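Local coordinates for protein endoglycosidase (Bacteroides thetaiotaomicron, PDB 6Q64) that probably hydrolyses O-glycosidic bonds in complex N-glycans, as a family 18 endoglycosidase built on a TIM barrel, at residues Y58-R66 / F121-A129; R66-F77 / L94-W104. The protein carries 1 engineered substitution. All coordinates share one frame; numbering follows the deposited sequence.

Interaction 1. Residues Y58-R66 / F121-A129; sequences YFAQIREYR and FQEVKGGKA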
loop_
_atom_site.group_PDB
_atom_site.type_symbol
_atom_site.label_atom_id
_atom_site.label_comp_id
_atom_site.label_asym_id
_atom_site.label_seq_id
_atom_site.Cartn_x
_atom_site.Cartn_y
_atom_site.Cartn_z
ATOM N N TYR A 58 -6.420 -19.509 -15.871
ATOM C CA TYR A 58 -5.312 -18.526 -15.904
ATOM C C TYR A 58 -5.338 -17.750 -14.594
ATOM O O TYR A 58 -4.291 -17.600 -14.012
ATOM C CB TYR A 58 -5.418 -17.519 -17.051
ATOM C CG TYR A 58 -4.525 -16.308 -16.884
ATOM C CD1 TYR A 58 -3.150 -16.443 -16.874
ATOM C CD2 TYR A 58 -5.042 -15.032 -16.662
ATOM C CE1 TYR A 58 -2.316 -15.344 -16.697
ATOM C CE2 TYR A 58 -4.223 -13.917 -16.482
ATOM C CZ TYR A 58 -2.845 -14.072 -16.505
ATOM O OH TYR A 58 -1.992 -13.010 -16.357
ATOM N N PHE A 59 -6.483 -17.208 -14.185
ATOM C CA PHE A 59 -6.535 -16.286 -13.018
ATOM C C PHE A 59 -6.456 -17.109 -11.729
ATOM O O PHE A 59 -6.204 -16.516 -10.688
ATOM C CB PHE A 59 -7.785 -15.403 -13.027
ATOM C CG PHE A 59 -7.777 -14.262 -14.011
ATOM C CD1 PHE A 59 -6.855 -13.240 -13.908
ATOM C CD2 PHE A 59 -8.722 -14.182 -15.017
ATOM C CE1 PHE A 59 -6.858 -12.182 -14.799
ATOM C CE2 PHE A 59 -8.726 -13.114 -15.900
ATOM C CZ PHE A 59 -7.791 -12.117 -15.798
ATOM N N ALA A 60 -6.695 -18.424 -11.798
ATOM C CA ALA A 60 -6.546 -19.362 -10.659
ATOM C C ALA A 60 -5.059 -19.452 -10.293
ATOM O O ALA A 60 -4.748 -19.396 -9.087
ATOM C CB ALA A 60 -7.121 -20.713 -10.996
ATOM N N GLN A 61 -4.176 -19.545 -11.286
ATOM C CA GLN A 61 -2.714 -19.539 -11.061
ATOM C C GLN A 61 -2.302 -18.164 -10.544
ATOM O O GLN A 61 -1.369 -18.105 -9.726
ATOM C CB GLN A 61 -1.931 -19.808 -12.330
ATOM C CG GLN A 61 -2.562 -20.897 -13.158
ATOM C CD GLN A 61 -1.814 -22.190 -13.036
ATOM O OE1 GLN A 61 -1.352 -22.543 -11.951
ATOM N NE2 GLN A 61 -1.692 -22.884 -14.165
ATOM N N ILE A 62 -2.941 -17.096 -11.008
ATOM C CA ILE A 62 -2.575 -15.736 -10.528
ATOM C C ILE A 62 -2.916 -15.688 -9.044
ATOM O O ILE A 62 -2.070 -15.249 -8.270
ATOM C CB ILE A 62 -3.253 -14.611 -11.330
ATOM C CG1 ILE A 62 -2.800 -14.638 -12.788
ATOM C CG2 ILE A 62 -2.967 -13.249 -10.714
ATOM C CD1 ILE A 62 -1.303 -14.643 -12.949
ATOM N N ARG A 63 -4.109 -16.161 -8.692
ATOM C CA ARG A 63 -4.612 -16.198 -7.301
ATOM C C ARG A 63 -3.659 -17.036 -6.432
ATOM O O ARG A 63 -3.439 -16.611 -5.278
ATOM C CB ARG A 63 -6.057 -16.699 -7.281
ATOM C CG ARG A 63 -7.098 -15.594 -7.168
ATOM C CD ARG A 63 -8.509 -16.160 -6.981
ATOM N NE ARG A 63 -9.174 -16.312 -8.274
ATOM C CZ ARG A 63 -9.462 -17.456 -8.878
ATOM N NH1 ARG A 63 -9.236 -18.617 -8.294
ATOM N NH2 ARG A 63 -10.022 -17.426 -10.074
ATOM N N GLU A 64 -3.126 -18.153 -6.958
ATOM C CA GLU A 64 -2.129 -19.021 -6.270
ATOM C C GLU A 64 -0.848 -18.216 -6.020
ATOM O O GLU A 64 -0.461 -18.034 -4.862
ATOM C CB GLU A 64 -1.834 -20.299 -7.063
ATOM C CG GLU A 64 -2.862 -21.412 -6.855
ATOM C CD GLU A 64 -2.905 -22.091 -5.478
ATOM O OE1 GLU A 64 -3.386 -21.469 -4.481
ATOM O OE2 GLU A 64 -2.475 -23.267 -5.398
ATOM N N TYR A 65 -0.220 -17.747 -7.079
ATOM C CA TYR A 65 0.982 -16.874 -7.067
ATOM C C TYR A 65 0.956 -15.857 -5.912
ATOM O O TYR A 65 1.960 -15.596 -5.232
ATOM C CB TYR A 65 1.025 -16.097 -8.384
ATOM C CG TYR A 65 2.194 -15.169 -8.508
ATOM C CD1 TYR A 65 3.472 -15.691 -8.632
ATOM C CD2 TYR A 65 2.027 -13.793 -8.489
ATOM C CE1 TYR A 65 4.577 -14.869 -8.731
ATOM C CE2 TYR A 65 3.125 -12.949 -8.581
ATOM C CZ TYR A 65 4.399 -13.495 -8.726
ATOM O OH TYR A 65 5.505 -12.701 -8.861
ATOM N N ARG A 66 -0.178 -15.200 -5.761
ATOM C CA ARG A 66 -0.398 -14.065 -4.830
ATOM C C ARG A 66 0.033 -14.510 -3.421
ATOM O O ARG A 66 0.395 -13.668 -2.600
ATOM C CB ARG A 66 -1.899 -13.743 -4.918
ATOM C CG ARG A 66 -2.323 -12.315 -4.609
ATOM C CD ARG A 66 -2.911 -11.651 -5.839
ATOM N NE ARG A 66 -1.845 -11.087 -6.632
ATOM C CZ ARG A 66 -1.969 -10.541 -7.823
ATOM N NH1 ARG A 66 -3.142 -10.482 -8.439
ATOM N NH2 ARG A 66 -0.878 -10.054 -8.386
ATOM N N PHE A 121 -11.572 -7.533 -9.223
ATOM C CA PHE A 121 -10.209 -7.358 -8.660
ATOM C C PHE A 121 -9.979 -8.275 -7.453
ATOM O O PHE A 121 -8.913 -8.867 -7.367
ATOM C CB PHE A 121 -9.995 -5.913 -8.229
ATOM C CG PHE A 121 -8.573 -5.604 -7.844
ATOM C CD1 PHE A 121 -7.544 -5.777 -8.739
ATOM C CD2 PHE A 121 -8.255 -5.126 -6.588
ATOM C CE1 PHE A 121 -6.242 -5.447 -8.399
ATOM C CE2 PHE A 121 -6.955 -4.810 -6.255
ATOM C CZ PHE A 121 -5.951 -4.962 -7.164
ATOM N N GLN A 122 -10.939 -8.367 -6.539
ATOM C CA GLN A 122 -10.797 -9.180 -5.310
ATOM C C GLN A 122 -10.954 -10.662 -5.622
ATOM O O GLN A 122 -10.073 -11.376 -5.242
ATOM C CB GLN A 122 -11.801 -8.754 -4.246
ATOM C CG GLN A 122 -11.514 -7.394 -3.635
ATOM C CD GLN A 122 -12.711 -6.932 -2.849
ATOM O OE1 GLN A 122 -13.831 -7.437 -3.009
ATOM N NE2 GLN A 122 -12.469 -5.965 -1.981
ATOM N N GLU A 123 -12.045 -11.090 -6.256
ATOM C CA GLU A 123 -12.496 -12.512 -6.331
ATOM C C GLU A 123 -11.807 -13.307 -7.459
ATOM O O GLU A 123 -11.678 -14.546 -7.343
ATOM C CB GLU A 123 -13.996 -12.543 -6.599
ATOM C CG GLU A 123 -14.854 -12.286 -5.369
ATOM C CD GLU A 123 -16.309 -12.737 -5.493
ATOM O OE1 GLU A 123 -17.019 -12.734 -4.464
ATOM O OE2 GLU A 123 -16.734 -13.098 -6.619
ATOM N N VAL A 124 -11.437 -12.644 -8.553
ATOM C CA VAL A 124 -10.922 -13.314 -9.780
ATOM C C VAL A 124 -9.416 -13.095 -9.817
ATOM O O VAL A 124 -8.687 -14.078 -9.864
ATOM C CB VAL A 124 -11.614 -12.786 -11.056
ATOM C CG1 VAL A 124 -10.898 -13.236 -12.313
ATOM C CG2 VAL A 124 -13.069 -13.187 -11.117
ATOM N N LYS A 125 -8.987 -11.842 -9.852
ATOM C CA LYS A 125 -7.587 -11.469 -9.565
ATOM C C LYS A 125 -7.447 -11.677 -8.058
ATOM O O LYS A 125 -8.487 -11.657 -7.370
ATOM C CB LYS A 125 -7.383 -10.028 -10.024
ATOM C CG LYS A 125 -7.613 -9.820 -11.508
ATOM C CD LYS A 125 -7.118 -8.482 -12.018
ATOM C CE LYS A 125 -6.203 -8.624 -13.213
ATOM N NZ LYS A 125 -5.379 -7.407 -13.382
ATOM N N GLY A 126 -6.277 -11.869 -7.494
ATOM C CA GLY A 126 -6.304 -12.070 -6.025
ATOM C C GLY A 126 -6.159 -10.765 -5.269
ATOM O O GLY A 126 -5.440 -10.750 -4.240
ATOM N N GLY A 127 -6.715 -9.681 -5.802
ATOM C CA GLY A 127 -6.212 -8.323 -5.505
ATOM C C GLY A 127 -6.825 -7.757 -4.247
ATOM O O GLY A 127 -7.908 -8.263 -3.828
ATOM N N LYS A 128 -6.186 -6.739 -3.666
ATOM C CA LYS A 128 -6.686 -6.081 -2.426
ATOM C C LYS A 128 -6.545 -4.559 -2.524
ATOM O O LYS A 128 -5.451 -4.034 -2.930
ATOM C CB LYS A 128 -5.920 -6.591 -1.207
ATOM C CG LYS A 128 -6.208 -8.027 -0.804
ATOM C CD LYS A 128 -5.365 -8.449 0.374
ATOM C CE LYS A 128 -5.318 -9.946 0.571
ATOM N NZ LYS A 128 -6.670 -10.468 0.842
ATOM N N ALA A 129 -7.588 -3.854 -2.097
ATOM C CA ALA A 129 -7.621 -2.382 -2.142
ATOM C C ALA A 129 -7.766 -1.826 -0.731
ATOM O O ALA A 129 -8.664 -2.292 0.028
ATOM C CB ALA A 129 -8.734 -1.926 -3.046
#

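Interaction 2. Residues R66-F77 / L94-W104; sequences RKTPHVKGFGWF and LPDSVDFVSLW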
loop_
_atom_site.group_PDB
_atom_site.type_symbol
_atom_site.label_atom_id
_atom_site.label_comp_id
_atom_site.label_asym_id
_atom_site.label_seq_id
_atom_site.Cartn_x
_atom_site.Cartn_y
_atom_site.Cartn_z
ATOM N N ARG A 66 -0.178 -15.200 -5.761
ATOM C CA ARG A 66 -0.398 -14.065 -4.830
ATOM C C ARG A 66 0.033 -14.510 -3.421
ATOM O O ARG A 66 0.395 -13.668 -2.600
ATOM C CB ARG A 66 -1.899 -13.743 -4.918
ATOM C CG ARG A 66 -2.323 -12.315 -4.609
ATOM C CD ARG A 66 -2.911 -11.651 -5.839
ATOM N NE ARG A 66 -1.845 -11.087 -6.632
ATOM C CZ ARG A 66 -1.969 -10.541 -7.823
ATOM N NH1 ARG A 66 -3.142 -10.482 -8.439
ATOM N NH2 ARG A 66 -0.878 -10.054 -8.386
ATOM N N LYS A 67 -0.070 -15.813 -3.161
ATOM C CA LYS A 67 0.008 -16.455 -1.830
ATOM C C LYS A 67 1.408 -17.056 -1.665
ATOM O O LYS A 67 1.817 -17.274 -0.544
ATOM C CB LYS A 67 -1.109 -17.501 -1.722
ATOM C CG LYS A 67 -2.527 -16.930 -1.710
ATOM C CD LYS A 67 -3.651 -17.929 -1.378
ATOM C CE LYS A 67 -3.539 -19.296 -2.038
ATOM N NZ LYS A 67 -4.547 -19.493 -3.112
ATOM N N THR A 68 2.112 -17.328 -2.756
ATOM C CA THR A 68 3.553 -17.651 -2.727
ATOM C C THR A 68 4.286 -16.394 -2.276
ATOM O O THR A 68 3.688 -15.320 -2.267
ATOM C CB THR A 68 4.062 -18.138 -4.085
ATOM O OG1 THR A 68 4.212 -16.980 -4.921
ATOM C CG2 THR A 68 3.159 -19.190 -4.689
ATOM N N PRO A 69 5.575 -16.506 -1.859
ATOM C CA PRO A 69 6.368 -15.364 -1.429
ATOM C C PRO A 69 7.244 -14.901 -2.607
ATOM O O PRO A 69 7.901 -15.693 -3.262
ATOM C CB PRO A 69 7.109 -15.997 -0.248
ATOM C CG PRO A 69 7.447 -17.396 -0.742
ATOM C CD PRO A 69 6.366 -17.751 -1.749
ATOM N N HIS A 70 7.181 -13.601 -2.870
ATOM C CA HIS A 70 7.623 -12.971 -4.133
ATOM C C HIS A 70 7.811 -11.488 -3.865
ATOM O O HIS A 70 7.421 -11.056 -2.794
ATOM C CB HIS A 70 6.604 -13.230 -5.251
ATOM C CG HIS A 70 5.275 -12.597 -5.052
ATOM N ND1 HIS A 70 4.267 -13.222 -4.334
ATOM C CD2 HIS A 70 4.778 -11.418 -5.496
ATOM C CE1 HIS A 70 3.215 -12.416 -4.280
ATOM N NE2 HIS A 70 3.493 -11.309 -5.020
ATOM N N VAL A 71 8.413 -10.743 -4.790
ATOM C CA VAL A 71 8.412 -9.262 -4.688
ATOM C C VAL A 71 6.995 -8.791 -5.006
ATOM O O VAL A 71 6.624 -8.842 -6.171
ATOM C CB VAL A 71 9.403 -8.631 -5.650
ATOM C CG1 VAL A 71 9.331 -7.134 -5.533
ATOM C CG2 VAL A 71 10.803 -9.139 -5.430
ATOM N N LYS A 72 6.221 -8.436 -3.989
ATOM C CA LYS A 72 4.864 -7.890 -4.127
ATOM C C LYS A 72 4.926 -6.620 -4.957
ATOM O O LYS A 72 5.980 -5.955 -4.973
ATOM C CB LYS A 72 4.236 -7.630 -2.764
ATOM C CG LYS A 72 3.703 -8.898 -2.119
ATOM C CD LYS A 72 3.024 -8.672 -0.796
ATOM C CE LYS A 72 2.725 -10.000 -0.133
ATOM N NZ LYS A 72 1.790 -9.811 0.998
ATOM N N GLY A 73 3.845 -6.358 -5.691
ATOM C CA GLY A 73 3.675 -5.123 -6.468
ATOM C C GLY A 73 2.566 -4.335 -5.833
ATOM O O GLY A 73 1.533 -4.953 -5.529
ATOM N N PHE A 74 2.806 -3.050 -5.609
ATOM C CA PHE A 74 1.910 -2.142 -4.872
ATOM C C PHE A 74 1.896 -0.787 -5.591
ATOM O O PHE A 74 2.767 -0.494 -6.441
ATOM C CB PHE A 74 2.404 -2.067 -3.423
ATOM C CG PHE A 74 1.943 -0.854 -2.645
ATOM C CD1 PHE A 74 0.743 -0.870 -1.960
ATOM C CD2 PHE A 74 2.713 0.295 -2.614
ATOM C CE1 PHE A 74 0.308 0.249 -1.279
ATOM C CE2 PHE A 74 2.273 1.412 -1.938
ATOM C CZ PHE A 74 1.066 1.391 -1.283
ATOM N N GLY A 75 0.934 0.059 -5.246
ATOM C CA GLY A 75 1.037 1.492 -5.570
ATOM C C GLY A 75 -0.094 2.274 -4.928
ATOM O O GLY A 75 -1.107 1.678 -4.449
ATOM N N TRP A 76 0.019 3.599 -5.086
ATOM C CA TRP A 76 -1.054 4.563 -4.771
ATOM C C TRP A 76 -1.791 4.885 -6.063
ATOM O O TRP A 76 -1.253 5.684 -6.852
ATOM C CB TRP A 76 -0.452 5.795 -4.086
ATOM C CG TRP A 76 -0.066 5.493 -2.673
ATOM C CD1 TRP A 76 -0.911 5.282 -1.625
ATOM C CD2 TRP A 76 1.265 5.282 -2.176
ATOM N NE1 TRP A 76 -0.195 4.965 -0.505
ATOM C CE2 TRP A 76 1.141 4.965 -0.810
ATOM C CE3 TRP A 76 2.540 5.360 -2.745
ATOM C CZ2 TRP A 76 2.250 4.732 -0.003
ATOM C CZ3 TRP A 76 3.637 5.118 -1.953
ATOM C CH2 TRP A 76 3.489 4.806 -0.602
ATOM N N PHE A 77 -2.975 4.288 -6.227
ATOM C CA PHE A 77 -3.884 4.401 -7.402
ATOM C C PHE A 77 -4.829 5.600 -7.274
ATOM O O PHE A 77 -5.805 5.578 -6.462
ATOM C CB PHE A 77 -4.695 3.112 -7.521
ATOM C CG PHE A 77 -5.424 2.932 -8.829
ATOM C CD1 PHE A 77 -4.778 3.113 -10.039
ATOM C CD2 PHE A 77 -6.751 2.541 -8.855
ATOM C CE1 PHE A 77 -5.446 2.919 -11.235
ATOM C CE2 PHE A 77 -7.412 2.342 -10.054
ATOM C CZ PHE A 77 -6.762 2.545 -11.236
ATOM N N LEU A 94 -5.380 -3.434 -13.971
ATOM C CA LEU A 94 -4.003 -3.233 -13.562
ATOM C C LEU A 94 -3.202 -4.439 -14.010
ATOM O O LEU A 94 -3.740 -5.525 -14.133
ATOM C CB LEU A 94 -3.953 -3.127 -12.044
ATOM C CG LEU A 94 -4.429 -1.815 -11.446
ATOM C CD1 LEU A 94 -4.606 -1.957 -9.934
ATOM C CD2 LEU A 94 -3.437 -0.725 -11.798
ATOM N N PRO A 95 -1.878 -4.313 -14.153
ATOM C CA PRO A 95 -1.026 -5.480 -14.366
ATOM C C PRO A 95 -1.353 -6.598 -13.370
ATOM O O PRO A 95 -1.614 -6.327 -12.213
ATOM C CB PRO A 95 0.369 -4.926 -14.124
ATOM C CG PRO A 95 0.246 -3.441 -14.489
ATOM C CD PRO A 95 -1.139 -3.048 -14.043
ATOM N N ASP A 96 -1.401 -7.825 -13.867
ATOM C CA ASP A 96 -1.823 -9.023 -13.101
ATOM C C ASP A 96 -0.843 -9.278 -11.947
ATOM O O ASP A 96 -1.202 -10.009 -11.055
ATOM C CB ASP A 96 -1.935 -10.242 -14.023
ATOM C CG ASP A 96 -3.067 -10.117 -15.023
ATOM O OD1 ASP A 96 -3.910 -9.196 -14.816
ATOM O OD2 ASP A 96 -3.129 -10.962 -15.977
ATOM N N SER A 97 0.344 -8.693 -11.981
ATOM C CA SER A 97 1.432 -8.871 -10.988
ATOM C C SER A 97 1.260 -7.907 -9.800
ATOM O O SER A 97 2.025 -8.015 -8.840
ATOM C CB SER A 97 2.764 -8.603 -11.663
ATOM O OG SER A 97 2.747 -7.317 -12.314
ATOM N N VAL A 98 0.351 -6.939 -9.868
ATOM C CA VAL A 98 0.033 -6.071 -8.702
ATOM C C VAL A 98 -0.724 -6.889 -7.656
ATOM O O VAL A 98 -1.776 -7.401 -7.993
ATOM C CB VAL A 98 -0.787 -4.862 -9.151
ATOM C CG1 VAL A 98 -1.538 -4.259 -7.999
ATOM C CG2 VAL A 98 0.093 -3.814 -9.814
ATOM N N ASP A 99 -0.236 -6.928 -6.409
ATOM C CA ASP A 99 -0.817 -7.739 -5.300
ATOM C C ASP A 99 -1.862 -6.949 -4.535
ATOM O O ASP A 99 -2.911 -7.544 -4.208
ATOM C CB ASP A 99 0.253 -8.181 -4.323
ATOM C CG ASP A 99 1.139 -9.190 -5.004
ATOM O OD1 ASP A 99 0.664 -10.307 -5.210
ATOM O OD2 ASP A 99 2.243 -8.818 -5.386
ATOM N N PHE A 100 -1.591 -5.674 -4.270
ATOM C CA PHE A 100 -2.558 -4.797 -3.565
ATOM C C PHE A 100 -2.254 -3.327 -3.856
ATOM O O PHE A 100 -1.207 -2.994 -4.395
ATOM C CB PHE A 100 -2.554 -5.082 -2.055
ATOM C CG PHE A 100 -1.387 -4.518 -1.280
ATOM C CD1 PHE A 100 -0.142 -5.122 -1.328
ATOM C CD2 PHE A 100 -1.536 -3.384 -0.496
ATOM C CE1 PHE A 100 0.925 -4.605 -0.604
ATOM C CE2 PHE A 100 -0.465 -2.861 0.217
ATOM C CZ PHE A 100 0.762 -3.478 0.175
ATOM N N VAL A 101 -3.138 -2.451 -3.413
ATOM C CA VAL A 101 -3.074 -1.039 -3.830
ATOM C C VAL A 101 -3.691 -0.197 -2.718
ATOM O O VAL A 101 -4.584 -0.688 -1.974
ATOM C CB VAL A 101 -3.801 -0.953 -5.188
ATOM C CG1 VAL A 101 -4.836 0.146 -5.280
ATOM C CG2 VAL A 101 -2.829 -0.892 -6.365
ATOM N N SER A 102 -3.194 1.022 -2.598
ATOM C CA SER A 102 -3.769 2.067 -1.729
ATOM C C SER A 102 -4.444 3.111 -2.607
ATOM O O SER A 102 -3.791 3.580 -3.560
ATOM C CB SER A 102 -2.712 2.660 -0.853
ATOM O OG SER A 102 -2.488 1.814 0.267
ATOM N N LEU A 103 -5.686 3.455 -2.270
ATOM C CA LEU A 103 -6.538 4.382 -3.044
ATOM C C LEU A 103 -6.260 5.818 -2.597
ATOM O O LEU A 103 -6.910 6.295 -1.643
ATOM C CB LEU A 103 -7.996 3.974 -2.830
ATOM C CG LEU A 103 -8.286 2.516 -3.169
ATOM C CD1 LEU A 103 -9.641 2.083 -2.639
ATOM C CD2 LEU A 103 -8.196 2.286 -4.660
ATOM N N TRP A 104 -5.344 6.478 -3.308
ATOM C CA TRP A 104 -5.080 7.937 -3.211
ATOM C C TRP A 104 -6.354 8.705 -3.592
ATOM O O TRP A 104 -6.729 8.699 -4.798
ATOM C CB TRP A 104 -3.881 8.373 -4.068
ATOM C CG TRP A 104 -3.450 9.770 -3.750
ATOM C CD1 TRP A 104 -3.792 10.913 -4.417
ATOM C CD2 TRP A 104 -2.658 10.174 -2.620
ATOM N NE1 TRP A 104 -3.240 12.003 -3.800
ATOM C CE2 TRP A 104 -2.543 11.585 -2.690
ATOM C CE3 TRP A 104 -2.029 9.491 -1.563
ATOM C CZ2 TRP A 104 -1.814 12.316 -1.737
ATOM C CZ3 TRP A 104 -1.310 10.215 -0.628
ATOM C CH2 TRP A 104 -1.203 11.610 -0.716
#

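Interaction 1. Residues Y58-R66 / F121-A129
F59 and R63, one turn apart on helix 53-65, press against V124, K125 and G126 in the connection between helix 112-123 and strand 128-135 of the family 18 TIM barrel. Helix 53-65 precedes the first barrel strand, 72-76, with a loop between, so the contact ties it to the approach of the third. Packing is closest at G126, where the CA atoms of R63 and G126 lie 4.6 Å apart. R63 CG rests 3.8 Å from G126 CA, and R66 CD sits 3.1 Å from G126 O. A beta carbon on G126 would run into R66 CD, so the missing side chain is what admits this approach. The F59 ring crosses V124 obliquely, CD2 lying 3.6 Å from V124 CG1; with CG beside the backbone N (chi1 -75°), its CE1 also comes 4.0 Å from K125 CE. Y58 CD2 stands over the centre of one face of the F59 ring. K125 carries its ammonium past the ring to D96 and K92 O. The solvent side is looser: exposed E123 starts its side chain away from the helix, its carbonyl O nears R63 NE at too poor an angle to bond, and R63 NH2 reaches E48. Bent at chi3 (-93°), R63 gives its NE hydrogen bond to V124 O at 2.8 Å from 36° above the carbonyl plane, not on a lone pair.

Interaction 2. Residues R66-F77 / L94-W104
D99 receives R66, H70 and the backbone of G73 on its two carboxylate oxygens. R66 NE makes a salt bridge to D99 OD1 at 3.0 Å, arriving above the carboxylate plane, with the guanidinium turned 87° from it. D99 OD2 accepts twice: from H70 NE2 at 2.8 Å and from G73 N at 3.0 Å, the latter on its anti lone pair. OD2 lies in the H70 ring plane, though NE2 meets it from above the carboxylate plane. The second shell fixes these donors. H70 stands with CG between backbone N and carbonyl carbon (chi1 66°), which lets ND1 bond to T68 O, while R66 NH2 bonds to D96 O at 2.7 Å. A methionine in place of this arginine would probably leave D99 OD1 without its charged mate and D96 O without its guanidinium donor. Farther out, strands 72-76 and 100-102 run parallel, 17° apart, and their pairing closes the barrel between its first and second strands. D99 N bonds to G73 O at 2.8 Å, and the pairing continues from S102 N to G75 O and from F77 N to S102 O. S102 CB packs 3.3 Å from W76 CD1, while its OG turns to D186. Surrounded by these donors, the buried D99 carboxylate is likely to stay ionised; with both nitrogens donating, H70 is probably a protonated imidazolium, which that carboxylate would stabilise.

Interactions 1 and 2, with centres 10 Å apart, share R66, its chain in one and its head group in the other. D96 is the other joint, since K125 NZ forms a salt bridge with D96 OD1 at 2.7 Å and Y58 OH probably bonds to D96 OD2. K128 O also lies 3.2 Å from F100 CB, where strands 128-135 and 100-102 are neighbours. Strand 128-135, which segment 121-129 enters, bonds through A129 N to D183 OD1 of the acidic family 18 motif; only interaction 2 meets that motif through a touching residue, S102, whose OG bonds to D186. Interaction 2 thus probably borders the active site, where the engineered glutamine replaces the motif's glutamate, presumably catalytic as in family 18 enzymes.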